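Side-chain contacts in pyridoxamine 5-phosphate-dependent dehydrase (Escherichia coli, PDB 3B8X), which catalyses removal of the C3'-hydroxyl group from GDP-4-keto-6-deoxy-D-mannose by a combined transamination and deoxygenation, a step in the biosynthesis of L-colitose for the O-antigen: residues Asp108-Ile111 with Asn112-Asn115; Asn115-Ile118 with Glu119-Lys122; Gly261-Gln264 with Leu265-Leu268; Lys287-Pro290 with Tyr291-Val294; Asn360-Tyr363 with Leu364-Gly368. The protein carries 1 engineered substitution. All coordinates share one frame; numbering follows the deposited sequence.

Contact 1: Asp108-Ile111 with Asn112-Asn115; sequences DIDI and NTLN
Asp110 and Thr113 meet with their side chains at about a right angle, and the turn is organised round this crossing. The carboxylate of Asp110, with CG anti to the backbone N (chi1 176°), folds back over the chain that follows it and presents a single oxygen to two successive amides. Asn112 N approaches Asp110 OD1 nearly along the C-O axis at 2.6 Å. Thr113 N comes to the same Asp110 OD1 at 3.0 Å, but from above the carboxylate plane. The first of these bonds closes an Asx turn. Beside it, the methylene of Asp110 lies against the hydroxyl of Thr113, CB to OG1 3.3 Å, and that hydroxyl accepts from Asn115 N at 3.0 Å to make an ST turn. The side chains of Ile111 and Asn112 cross at a slant, Ile111 CG2 lying 3.8 Å from Asn112 ND2. Leu114 bends its CD2 back to within 3.6 Å of Ile111 O, and it continues outside the turn on to Leu364 of helix 359-367 and Ile309 of strand 305-310. The backbone is tied as well: Leu114 N donates to Asp110 O, and Asp110 N donates to Asn115 O. The amide of Asn115 points out of the turn, where it bonds to Leu137 N and Asn140 O. Two amide donors on one carboxylate oxygen would probably stabilise the charged form of Asp110, and with the two backbone bonds they help to hold the reversal of the chain between strand 103-107 and helix 118-124.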
loop_
_atom_site.group_PDB
_atom_site.type_symbol
_atom_site.label_atom_id
_atom_site.label_comp_id
_atom_site.label_asym_id
_atom_site.label_seq_id
_atom_site.Cartn_x
_atom_site.Cartn_y
_atom_site.Cartn_z
ATOM N N ASP B 108 -1.175 2.369 -29.134
ATOM C CA ASP B 108 0.020 1.589 -29.489
ATOM C C ASP B 108 1.298 2.350 -29.190
ATOM O O ASP B 108 1.371 3.584 -29.104
ATOM C CB ASP B 108 0.059 1.319 -31.008
ATOM C CG ASP B 108 0.651 -0.053 -31.380
ATOM O OD1 ASP B 108 1.072 -0.836 -30.499
ATOM O OD2 ASP B 108 0.691 -0.379 -32.587
ATOM N N ILE B 109 2.357 1.564 -29.105
ATOM C CA ILE B 109 3.665 2.093 -28.828
ATOM C C ILE B 109 4.410 2.146 -30.140
ATOM O O ILE B 109 3.972 1.588 -31.173
ATOM C CB ILE B 109 4.438 1.123 -27.924
ATOM C CG1 ILE B 109 4.395 -0.283 -28.524
ATOM C CG2 ILE B 109 3.830 1.112 -26.531
ATOM C CD1 ILE B 109 5.763 -1.045 -28.513
ATOM N N ASP B 110 5.517 2.868 -30.080
ATOM C CA ASP B 110 6.433 2.990 -31.187
ATOM C C ASP B 110 7.384 1.811 -30.947
ATOM O O ASP B 110 7.893 1.681 -29.851
ATOM C CB ASP B 110 7.153 4.323 -31.077
ATOM C CG ASP B 110 8.193 4.487 -32.146
ATOM O OD1 ASP B 110 9.057 3.617 -32.210
ATOM O OD2 ASP B 110 8.174 5.459 -32.922
ATOM N N ILE B 111 7.531 0.917 -31.930
ATOM C CA ILE B 111 8.345 -0.296 -31.777
ATOM C C ILE B 111 9.826 0.031 -31.634
ATOM O O ILE B 111 10.616 -0.811 -31.191
ATOM C CB ILE B 111 8.137 -1.274 -32.982
ATOM C CG1 ILE B 111 8.471 -2.703 -32.604
ATOM C CG2 ILE B 111 8.883 -0.747 -34.186
ATOM C CD1 ILE B 111 7.474 -3.301 -31.639
ATOM N N ASN B 112 10.204 1.248 -32.011
ATOM C CA ASN B 112 11.598 1.633 -31.873
ATOM C C ASN B 112 11.898 2.197 -30.497
ATOM O O ASN B 112 12.835 1.742 -29.822
ATOM C CB ASN B 112 11.965 2.617 -32.958
ATOM C CG ASN B 112 12.167 1.918 -34.266
ATOM O OD1 ASN B 112 13.100 1.129 -34.389
ATOM N ND2 ASN B 112 11.243 2.096 -35.193
ATOM N N THR B 113 11.145 3.224 -30.099
ATOM C CA THR B 113 11.359 3.816 -28.780
ATOM C C THR B 113 10.785 3.029 -27.600
ATOM O O THR B 113 11.226 3.228 -26.459
ATOM C CB THR B 113 10.750 5.173 -28.662
ATOM O OG1 THR B 113 9.333 5.044 -28.735
ATOM C CG2 THR B 113 11.268 6.056 -29.755
ATOM N N LEU B 114 9.797 2.178 -27.904
ATOM C CA LEU B 114 9.037 1.367 -26.938
ATOM C C LEU B 114 8.052 2.209 -26.198
ATOM O O LEU B 114 7.281 1.680 -25.406
ATOM C CB LEU B 114 9.920 0.625 -25.917
ATOM C CG LEU B 114 11.030 -0.274 -26.495
ATOM C CD1 LEU B 114 11.626 -1.080 -25.352
ATOM C CD2 LEU B 114 10.494 -1.159 -27.637
ATOM N N ASN B 115 8.050 3.509 -26.494
ATOM C CA ASN B 115 7.091 4.448 -25.865
ATOM C C ASN B 115 5.854 4.663 -26.752
ATOM O O ASN B 115 5.790 4.110 -27.874
ATOM C CB ASN B 115 7.781 5.761 -25.484
ATOM C CG ASN B 115 8.748 5.590 -24.323
ATOM O OD1 ASN B 115 8.579 4.722 -23.475
ATOM N ND2 ASN B 115 9.778 6.398 -24.303
#

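Contact 2: Asn115-Ile118 with Glu119-Lys122; sequences NIDI and ESLK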
loop_
_atom_site.group_PDB
_atom_site.type_symbol
_atom_site.label_atom_id
_atom_site.label_comp_id
_atom_site.label_asym_id
_atom_site.label_seq_id
_atom_site.Cartn_x
_atom_site.Cartn_y
_atom_site.Cartn_z
ATOM N N ASN B 115 8.050 3.509 -26.494
ATOM C CA ASN B 115 7.091 4.448 -25.865
ATOM C C ASN B 115 5.854 4.663 -26.752
ATOM O O ASN B 115 5.790 4.110 -27.874
ATOM C CB ASN B 115 7.781 5.761 -25.484
ATOM C CG ASN B 115 8.748 5.590 -24.323
ATOM O OD1 ASN B 115 8.579 4.722 -23.475
ATOM N ND2 ASN B 115 9.778 6.398 -24.303
ATOM N N ILE B 116 4.840 5.338 -26.199
ATOM C CA ILE B 116 3.571 5.566 -26.893
ATOM C C ILE B 116 3.840 6.155 -28.299
ATOM O O ILE B 116 4.710 6.989 -28.465
ATOM C CB ILE B 116 2.691 6.539 -26.100
ATOM C CG1 ILE B 116 1.235 6.553 -26.631
ATOM C CG2 ILE B 116 3.314 7.883 -26.155
ATOM C CD1 ILE B 116 0.191 7.054 -25.653
ATOM N N ASP B 117 3.139 5.640 -29.288
ATOM C CA ASP B 117 3.348 6.102 -30.627
ATOM C C ASP B 117 2.868 7.516 -30.761
ATOM O O ASP B 117 1.700 7.811 -30.562
ATOM C CB ASP B 117 2.608 5.223 -31.601
ATOM C CG ASP B 117 2.950 5.578 -32.998
ATOM O OD1 ASP B 117 4.147 5.569 -33.307
ATOM O OD2 ASP B 117 2.062 5.983 -33.749
ATOM N N ILE B 118 3.770 8.415 -31.092
ATOM C CA ILE B 118 3.367 9.797 -31.198
ATOM C C ILE B 118 2.252 10.054 -32.193
ATOM O O ILE B 118 1.219 10.659 -31.870
ATOM C CB ILE B 118 4.556 10.640 -31.500
ATOM C CG1 ILE B 118 5.479 10.543 -30.293
ATOM C CG2 ILE B 118 4.105 12.067 -31.874
ATOM C CD1 ILE B 118 4.956 11.306 -29.079
ATOM N N GLU B 119 2.462 9.604 -33.418
ATOM C CA GLU B 119 1.417 9.797 -34.390
ATOM C C GLU B 119 0.112 9.230 -33.865
ATOM O O GLU B 119 -0.925 9.879 -33.963
ATOM C CB GLU B 119 1.776 9.177 -35.725
ATOM C CG GLU B 119 2.679 10.089 -36.513
ATOM C CD GLU B 119 2.215 11.541 -36.515
ATOM O OE1 GLU B 119 1.132 11.797 -37.085
ATOM O OE2 GLU B 119 2.937 12.419 -35.973
ATOM N N SER B 120 0.138 8.021 -33.313
ATOM C CA SER B 120 -1.120 7.455 -32.824
ATOM C C SER B 120 -1.681 8.277 -31.678
ATOM O O SER B 120 -2.898 8.310 -31.424
ATOM C CB SER B 120 -0.945 6.025 -32.343
ATOM O OG SER B 120 -0.463 5.176 -33.380
ATOM N N LEU B 121 -0.777 8.934 -30.971
ATOM C CA LEU B 121 -1.239 9.682 -29.838
ATOM C C LEU B 121 -2.012 10.880 -30.372
ATOM O O LEU B 121 -3.103 11.212 -29.891
ATOM C CB LEU B 121 -0.061 10.064 -28.931
ATOM C CG LEU B 121 -0.409 11.063 -27.810
ATOM C CD1 LEU B 121 -1.549 10.605 -26.896
ATOM C CD2 LEU B 121 0.798 11.532 -27.013
ATOM N N LYS B 122 -1.457 11.502 -31.405
ATOM C CA LYS B 122 -2.081 12.681 -32.013
ATOM C C LYS B 122 -3.516 12.376 -32.489
ATOM O O LYS B 122 -4.445 13.193 -32.334
ATOM C CB LYS B 122 -1.190 13.156 -33.162
ATOM C CG LYS B 122 -1.353 14.612 -33.589
ATOM C CD LYS B 122 -1.054 14.805 -35.106
ATOM C CE LYS B 122 0.350 15.417 -35.333
ATOM N NZ LYS B 122 0.888 15.299 -36.724
HETATM O O HOH W 1 4.918 8.191 -34.524
#
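The backbone passes from loop to helix at Asp117, the N-cap, where Leu121 N donates to Asp117 O at 2.8 Å and Lys122 N, one residue on, donates to Ile118 O in the regular helical pattern. Asp117 bends its side chain over this first turn, a chi1 of -173° swinging the carboxylate to the side away from its own amide, and OD2 is held twice by one residue. Ser120 N reaches Asp117 OD2 at 2.8 Å from above the carboxylate plane, and Ser120 OG donates to the same oxygen at 2.7 Å from the other face, on the anti side. The remaining oxygen, Asp117 OD1, accepts from a water at 3.0 Å that in turn accepts from Glu119 N. Both arms of the carboxylate thus serve amides at the start of the helix, one directly and one through solvent, and the helix end would probably favour the negative charge. Ile116 turns inward instead and meets Leu121; the two side chains cross at about a right angle, Ile116 CD1 4.1 Å from Leu121 CD1, and both rest on Ile84 of strand 82-86. On the outer surface Lys122 NZ curls back to Glu119 OE1 at 3.5 Å, a salt bridge three residues apart. The arrangement is a classic aspartate N-cap, here opening helix 118-124 in the beta-alpha-beta crossover from strand 103-107 to strand 129-135, which lie on either side of strand 82-86 in the main sheet.

Contact 3: Gly261-Gln264 with Leu265-Leu268; sequences GIEQ and LKKL
Glu263 and Lys266 lie side by side and point the same way, one turn apart on a helix, yet they reach each other by different conformations. Glu263 sets CG beside its backbone N (chi1 -70°) and then bends at chi2 (-45°), curling the carboxylate along the helix toward Lys266. Lys266 leaves the backbone in a similar direction but stays extended from CG onward, and its CD and NZ both come 3.8 Å from Glu263 OE1. The resulting salt bridge is long, and a water closes the gap by accepting from Lys266 NZ and donating to Glu263 OE1. A second water donates to Glu263 O at 2.8 Å as well as to Glu263 OE1, and accepts from Lys267 NZ at 3.2 Å. This hydrated row decorates one flank of helix 255-286, a long helix comparable to the one that links the large and small domains in aminotransferases of this fold. Lys267, bent only at its last torsion, directs its ammonium mainly to Glu17 and Asp14, with which it forms salt bridges. Gln264 bends at chi2 (-74°) into a buried position; its NE2 donates to Glu17, while its OE1 accepts from Thr12 OG1 and Ala193 N. On another flank Leu265 lays its CG 3.4 Å from Gly261 O, the carbonyl that also accepts Leu265 N at 2.9 Å. The side chain of Leu265 also touches Tyr39 and Gln42 of helix 34-47, and Ile262 packs against Tyr35 and Gln38 of that same helix.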
loop_
_atom_site.group_PDB
_atom_site.type_symbol
_atom_site.label_atom_id
_atom_site.label_comp_id
_atom_site.label_asym_id
_atom_site.label_seq_id
_atom_site.Cartn_x
_atom_site.Cartn_y
_atom_site.Cartn_z
ATOM N N GLY B 261 17.679 5.616 1.146
ATOM C CA GLY B 261 17.491 6.398 -0.084
ATOM C C GLY B 261 18.432 7.597 -0.195
ATOM O O GLY B 261 18.840 7.985 -1.286
ATOM N N ILE B 262 18.706 8.232 0.934
ATOM C CA ILE B 262 19.544 9.429 0.929
ATOM C C ILE B 262 20.932 9.074 0.415
ATOM O O ILE B 262 21.535 9.826 -0.339
ATOM C CB ILE B 262 19.700 9.910 2.370
ATOM C CG1 ILE B 262 18.399 10.601 2.806
ATOM C CG2 ILE B 262 20.991 10.715 2.520
ATOM C CD1 ILE B 262 18.124 10.569 4.345
ATOM N N GLU B 263 21.383 7.881 0.810
ATOM C CA GLU B 263 22.714 7.420 0.473
ATOM C C GLU B 263 22.678 7.149 -1.004
ATOM O O GLU B 263 23.593 7.529 -1.702
ATOM C CB GLU B 263 23.066 6.146 1.252
ATOM C CG GLU B 263 23.288 6.368 2.746
ATOM C CD GLU B 263 24.157 7.584 3.083
ATOM O OE1 GLU B 263 25.028 8.000 2.280
ATOM O OE2 GLU B 263 23.981 8.118 4.195
ATOM N N GLN B 264 21.603 6.510 -1.461
ATOM C CA GLN B 264 21.418 6.137 -2.874
ATOM C C GLN B 264 21.429 7.354 -3.806
ATOM O O GLN B 264 22.049 7.319 -4.859
ATOM C CB GLN B 264 20.125 5.313 -3.039
ATOM C CG GLN B 264 20.182 3.898 -2.436
ATOM C CD GLN B 264 21.027 2.917 -3.235
ATOM O OE1 GLN B 264 20.546 2.295 -4.183
ATOM N NE2 GLN B 264 22.301 2.763 -2.845
ATOM N N LEU B 265 20.743 8.426 -3.422
ATOM C CA LEU B 265 20.683 9.639 -4.223
ATOM C C LEU B 265 22.099 10.180 -4.462
ATOM O O LEU B 265 22.388 10.736 -5.514
ATOM C CB LEU B 265 19.790 10.719 -3.586
ATOM C CG LEU B 265 18.272 10.415 -3.556
ATOM C CD1 LEU B 265 17.418 11.496 -2.954
ATOM C CD2 LEU B 265 17.713 10.177 -4.943
ATOM N N LYS B 266 22.995 10.018 -3.498
ATOM C CA LYS B 266 24.319 10.532 -3.759
ATOM C C LYS B 266 25.037 9.732 -4.820
ATOM O O LYS B 266 25.861 10.274 -5.565
ATOM C CB LYS B 266 25.138 10.569 -2.495
ATOM C CG LYS B 266 24.389 11.202 -1.357
ATOM C CD LYS B 266 25.146 10.964 -0.084
ATOM C CE LYS B 266 24.892 12.056 0.916
ATOM N NZ LYS B 266 25.566 11.799 2.207
ATOM N N LYS B 267 24.728 8.444 -4.915
ATOM C CA LYS B 267 25.439 7.620 -5.882
ATOM C C LYS B 267 24.810 7.669 -7.270
ATOM O O LYS B 267 25.441 7.301 -8.263
ATOM C CB LYS B 267 25.450 6.161 -5.409
ATOM C CG LYS B 267 26.503 5.834 -4.320
ATOM C CD LYS B 267 26.101 4.603 -3.524
ATOM C CE LYS B 267 27.099 4.208 -2.427
ATOM N NZ LYS B 267 26.352 4.069 -1.213
ATOM N N LEU B 268 23.546 8.072 -7.326
ATOM C CA LEU B 268 22.815 8.061 -8.595
ATOM C C LEU B 268 23.535 8.532 -9.866
ATOM O O LEU B 268 23.469 7.901 -10.927
ATOM C CB LEU B 268 21.465 8.755 -8.424
ATOM C CG LEU B 268 20.587 8.804 -9.659
ATOM C CD1 LEU B 268 20.047 7.431 -9.895
ATOM C CD2 LEU B 268 19.483 9.793 -9.376
HETATM O O HOH W 2 26.021 7.182 -0.440
HETATM O O HOH W 3 26.962 9.505 2.755
#

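Contact 4: Lys287-Pro290 with Tyr291-Val294; sequences KDHP and YLDV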
loop_
_atom_site.group_PDB
_atom_site.type_symbol
_atom_site.label_atom_id
_atom_site.label_comp_id
_atom_site.label_asym_id
_atom_site.label_seq_id
_atom_site.Cartn_x
_atom_site.Cartn_y
_atom_site.Cartn_z
ATOM N N LYS B 287 24.540 -3.088 -32.844
ATOM C CA LYS B 287 23.972 -2.170 -33.829
ATOM C C LYS B 287 23.524 -2.726 -35.177
ATOM O O LYS B 287 22.459 -2.347 -35.694
ATOM C CB LYS B 287 24.619 -0.779 -33.858
ATOM C CG LYS B 287 25.847 -0.666 -34.730
ATOM C CD LYS B 287 27.098 -0.443 -33.877
ATOM C CE LYS B 287 28.365 -0.342 -34.732
ATOM N NZ LYS B 287 29.528 -1.201 -34.301
ATOM N N ASP B 288 24.289 -3.672 -35.718
ATOM C CA ASP B 288 23.878 -4.268 -36.977
ATOM C C ASP B 288 23.492 -5.716 -36.756
ATOM O O ASP B 288 23.813 -6.596 -37.547
ATOM C CB ASP B 288 24.992 -4.170 -38.009
ATOM C CG ASP B 288 25.130 -2.776 -38.569
ATOM O OD1 ASP B 288 24.166 -2.304 -39.222
ATOM O OD2 ASP B 288 26.202 -2.166 -38.329
ATOM N N HIS B 289 22.816 -5.982 -35.662
ATOM C CA HIS B 289 22.496 -7.352 -35.417
ATOM C C HIS B 289 21.633 -7.849 -36.556
ATOM O O HIS B 289 20.755 -7.115 -37.053
ATOM C CB HIS B 289 21.843 -7.530 -34.054
ATOM C CG HIS B 289 21.921 -8.933 -33.544
ATOM N ND1 HIS B 289 21.101 -9.928 -34.018
ATOM C CD2 HIS B 289 22.766 -9.520 -32.666
ATOM C CE1 HIS B 289 21.402 -11.061 -33.411
ATOM N NE2 HIS B 289 22.412 -10.843 -32.592
ATOM N N PRO B 290 21.925 -9.070 -37.009
ATOM C CA PRO B 290 21.213 -9.659 -38.140
ATOM C C PRO B 290 19.779 -10.022 -37.835
ATOM O O PRO B 290 19.000 -10.178 -38.754
ATOM C CB PRO B 290 21.991 -10.955 -38.431
ATOM C CG PRO B 290 22.568 -11.323 -37.095
ATOM C CD PRO B 290 22.993 -9.972 -36.531
ATOM N N TYR B 291 19.423 -10.229 -36.577
ATOM C CA TYR B 291 18.030 -10.600 -36.323
ATOM C C TYR B 291 17.363 -9.944 -35.126
ATOM O O TYR B 291 16.240 -10.319 -34.752
ATOM C CB TYR B 291 17.834 -12.121 -36.305
ATOM C CG TYR B 291 18.654 -12.856 -35.267
ATOM C CD1 TYR B 291 18.241 -12.918 -33.932
ATOM C CD2 TYR B 291 19.816 -13.527 -35.635
ATOM C CE1 TYR B 291 18.964 -13.662 -32.982
ATOM C CE2 TYR B 291 20.582 -14.223 -34.678
ATOM C CZ TYR B 291 20.128 -14.317 -33.380
ATOM O OH TYR B 291 20.888 -14.998 -32.466
ATOM N N LEU B 292 18.059 -8.995 -34.510
ATOM C CA LEU B 292 17.478 -8.336 -33.355
ATOM C C LEU B 292 17.562 -6.827 -33.427
ATOM O O LEU B 292 18.645 -6.310 -33.722
ATOM C CB LEU B 292 18.166 -8.790 -32.076
ATOM C CG LEU B 292 18.224 -10.277 -31.730
ATOM C CD1 LEU B 292 19.199 -10.452 -30.530
ATOM C CD2 LEU B 292 16.898 -10.704 -31.323
ATOM N N ASP B 293 16.433 -6.155 -33.132
ATOM C CA ASP B 293 16.440 -4.687 -33.057
ATOM C C ASP B 293 16.596 -4.253 -31.615
ATOM O O ASP B 293 16.142 -4.932 -30.697
ATOM C CB ASP B 293 15.123 -4.103 -33.593
ATOM C CG ASP B 293 15.088 -4.066 -35.102
ATOM O OD1 ASP B 293 16.073 -3.534 -35.662
ATOM O OD2 ASP B 293 14.138 -4.626 -35.716
ATOM N N VAL B 294 17.255 -3.122 -31.402
ATOM C CA VAL B 294 17.401 -2.610 -30.040
ATOM C C VAL B 294 16.533 -1.351 -29.819
ATOM O O VAL B 294 15.811 -0.893 -30.718
ATOM C CB VAL B 294 18.877 -2.313 -29.731
ATOM C CG1 VAL B 294 19.727 -3.622 -29.848
ATOM C CG2 VAL B 294 19.422 -1.250 -30.674
#
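His289 ND1 is gripped by two consecutive amides: Tyr291 N donates to it at 3.1 Å and nearly straight (168°), while Leu292 N adds a weak, bent bond at 3.2 Å. Because this nitrogen accepts and His289 NE2 bonds to Leu389 O, the ring is probably neutral with its proton on NE2. The imidazole is also boxed in by its neighbours. Its CE1 atom points at the face of Tyr291, standing 3.3 Å above the phenol plane and over its centre; the planes are nearly perpendicular (89°) and the centroids 4.5 Å apart, a T-shaped stack with histidine as the edge. Tyr291 can meet that edge because its CG sits between the backbone N and the carbonyl carbon (chi1 59°), folding the ring back over the turn. Leu292 runs alongside the histidine and places CD1 3.9 Å from the centroid of the His289 ring, a CH-pi contact over one face, while Pro290 CD lies over the rim of the opposite face. Pro290 CG lies 3.8 Å from Tyr291 CD2. The cluster follows the end of helix 255-286 and opens strand 292-293, within this chain an outermost strand of the four-stranded antiparallel sheet, whose Leu292 packs on Phe308 and Ile310 of strand 305-310. The C-terminal region completes it: Arg386 of helix 379-388 touches His289 and Pro290, and Lys390 O accepts from Tyr291 OH.

Contact 5: Asn360-Tyr363 with Leu364-Gly368; sequences NAEY and LDKNG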
loop_
_atom_site.group_PDB
_atom_site.type_symbol
_atom_site.label_atom_id
_atom_site.label_comp_id
_atom_site.label_asym_id
_atom_site.label_seq_id
_atom_site.Cartn_x
_atom_site.Cartn_y
_atom_site.Cartn_z
ATOM N N ASN B 360 1.773 -2.969 -33.031
ATOM C CA ASN B 360 3.155 -2.925 -32.611
ATOM C C ASN B 360 3.297 -3.571 -31.258
ATOM O O ASN B 360 4.246 -4.296 -31.035
ATOM C CB ASN B 360 3.622 -1.495 -32.472
ATOM C CG ASN B 360 3.894 -0.849 -33.786
ATOM O OD1 ASN B 360 4.051 -1.511 -34.799
ATOM N ND2 ASN B 360 3.972 0.457 -33.783
ATOM N N ALA B 361 2.384 -3.251 -30.348
ATOM C CA ALA B 361 2.392 -3.800 -28.991
ATOM C C ALA B 361 2.252 -5.317 -29.124
ATOM O O ALA B 361 2.917 -6.077 -28.413
ATOM C CB ALA B 361 1.229 -3.196 -28.155
ATOM N N GLU B 362 1.442 -5.764 -30.081
ATOM C CA GLU B 362 1.291 -7.195 -30.309
ATOM C C GLU B 362 2.583 -7.821 -30.813
ATOM O O GLU B 362 2.984 -8.906 -30.368
ATOM C CB GLU B 362 0.209 -7.474 -31.339
ATOM C CG GLU B 362 -1.163 -7.471 -30.755
ATOM C CD GLU B 362 -2.263 -7.266 -31.785
ATOM O OE1 GLU B 362 -2.042 -7.420 -33.007
ATOM O OE2 GLU B 362 -3.387 -6.952 -31.355
ATOM N N TYR B 363 3.223 -7.159 -31.767
ATOM C CA TYR B 363 4.458 -7.700 -32.320
ATOM C C TYR B 363 5.528 -7.787 -31.214
ATOM O O TYR B 363 6.309 -8.740 -31.141
ATOM C CB TYR B 363 4.954 -6.850 -33.496
ATOM C CG TYR B 363 6.174 -7.440 -34.149
ATOM C CD1 TYR B 363 6.041 -8.363 -35.171
ATOM C CD2 TYR B 363 7.452 -7.177 -33.670
ATOM C CE1 TYR B 363 7.142 -8.950 -35.764
ATOM C CE2 TYR B 363 8.592 -7.795 -34.262
ATOM C CZ TYR B 363 8.415 -8.633 -35.354
ATOM O OH TYR B 363 9.471 -9.296 -35.954
ATOM N N LEU B 364 5.560 -6.774 -30.359
ATOM C CA LEU B 364 6.529 -6.755 -29.264
ATOM C C LEU B 364 6.191 -7.897 -28.313
ATOM O O LEU B 364 7.066 -8.579 -27.773
ATOM C CB LEU B 364 6.425 -5.423 -28.521
ATOM C CG LEU B 364 7.194 -5.259 -27.209
ATOM C CD1 LEU B 364 7.603 -3.799 -27.097
ATOM C CD2 LEU B 364 6.260 -5.608 -25.995
ATOM N N ASP B 365 4.897 -8.108 -28.112
ATOM C CA ASP B 365 4.465 -9.132 -27.185
ATOM C C ASP B 365 4.982 -10.508 -27.572
ATOM O O ASP B 365 5.306 -11.302 -26.705
ATOM C CB ASP B 365 2.950 -9.133 -27.056
ATOM C CG ASP B 365 2.493 -9.903 -25.848
ATOM O OD1 ASP B 365 2.463 -9.312 -24.743
ATOM O OD2 ASP B 365 2.184 -11.103 -25.998
ATOM N N LYS B 366 5.098 -10.791 -28.867
ATOM C CA LYS B 366 5.593 -12.103 -29.284
ATOM C C LYS B 366 7.087 -12.133 -29.515
ATOM O O LYS B 366 7.713 -13.165 -29.384
ATOM C CB LYS B 366 4.937 -12.562 -30.597
ATOM C CG LYS B 366 3.445 -12.839 -30.481
ATOM C CD LYS B 366 2.603 -11.592 -30.776
ATOM C CE LYS B 366 1.351 -11.477 -29.878
ATOM N NZ LYS B 366 0.411 -10.364 -30.255
ATOM N N ASN B 367 7.634 -11.009 -29.933
ATOM C CA ASN B 367 9.030 -10.975 -30.333
ATOM C C ASN B 367 10.020 -10.249 -29.446
ATOM O O ASN B 367 11.207 -10.175 -29.795
ATOM C CB ASN B 367 9.108 -10.412 -31.754
ATOM C CG ASN B 367 8.346 -11.278 -32.745
ATOM O OD1 ASN B 367 8.750 -12.411 -32.969
ATOM N ND2 ASN B 367 7.177 -10.821 -33.216
ATOM N N GLY B 368 9.534 -9.745 -28.311
ATOM C CA GLY B 368 10.371 -8.961 -27.408
ATOM C C GLY B 368 10.764 -9.544 -26.068
ATOM O O GLY B 368 10.063 -10.390 -25.494
#
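Tyr363 and Asn367 form the tight half of this helix end. The side-chain amide of Asn367 folds back over the phenol ring, ND2 standing 3.1 Å above the plane and over its centre, with ring and amide planes 35° apart. The same nitrogen donates to Tyr363 O at 3.1 Å, in the carbonyl plane on a lone pair, and Asn367 N adds a second bond to Tyr363 O at 2.9 Å. One carbonyl thus holds both the backbone and the side chain of Asn367, which fixes its amide above the ring. Tyr363 offers that face because a chi1 of -176° turns the ring away from its own backbone nitrogen, and its hydroxyl is tied to Ile310 O. On the solvent side the geometry is looser. Glu362 and Lys366 run side by side, but their charged ends stay apart, Glu362 OE1 to Lys366 NZ being 4.7 Å, and the placing of the lysine against Glu362 O is doubtful in the model. On a further flank, Asp365 OD1 makes a salt bridge to Lys342 and accepts from Asn339 N. Helix 359-367 runs straight into strand 368-372 of the antiparallel sheet. Leu364 and Tyr363 rest on Ile309 of the adjoining strand 305-310, and Arg318 at the start of helix 318-328 donates to Asp365 O and Gly368 O where helix gives way to strand.

How the contacts relate
Contacts 1 and 2 are successive steps of one connection, with centres 8 Å apart and Asn115 in common; Asp117 N lies 2.7 Å from Asp108 O, a probable hydrogen bond that clasps the turn to the helix start. Contact 5 packs on contact 1, their centres 10 Å apart, through Asp108 OD1 to Ala361 N and Asp108 OD2 to Asn360 N, both 2.8 Å and probable hydrogen bonds. The centre of contact 4 is about 16 Å from those of contacts 1 and 5. Contact 3 stands apart, its centre 31 to 35 Å from the others. None touches the bound cofactor-sugar adduct; the side chain of Asn115 comes within about 9 Å of it and that of Gln264 within about 11 Å.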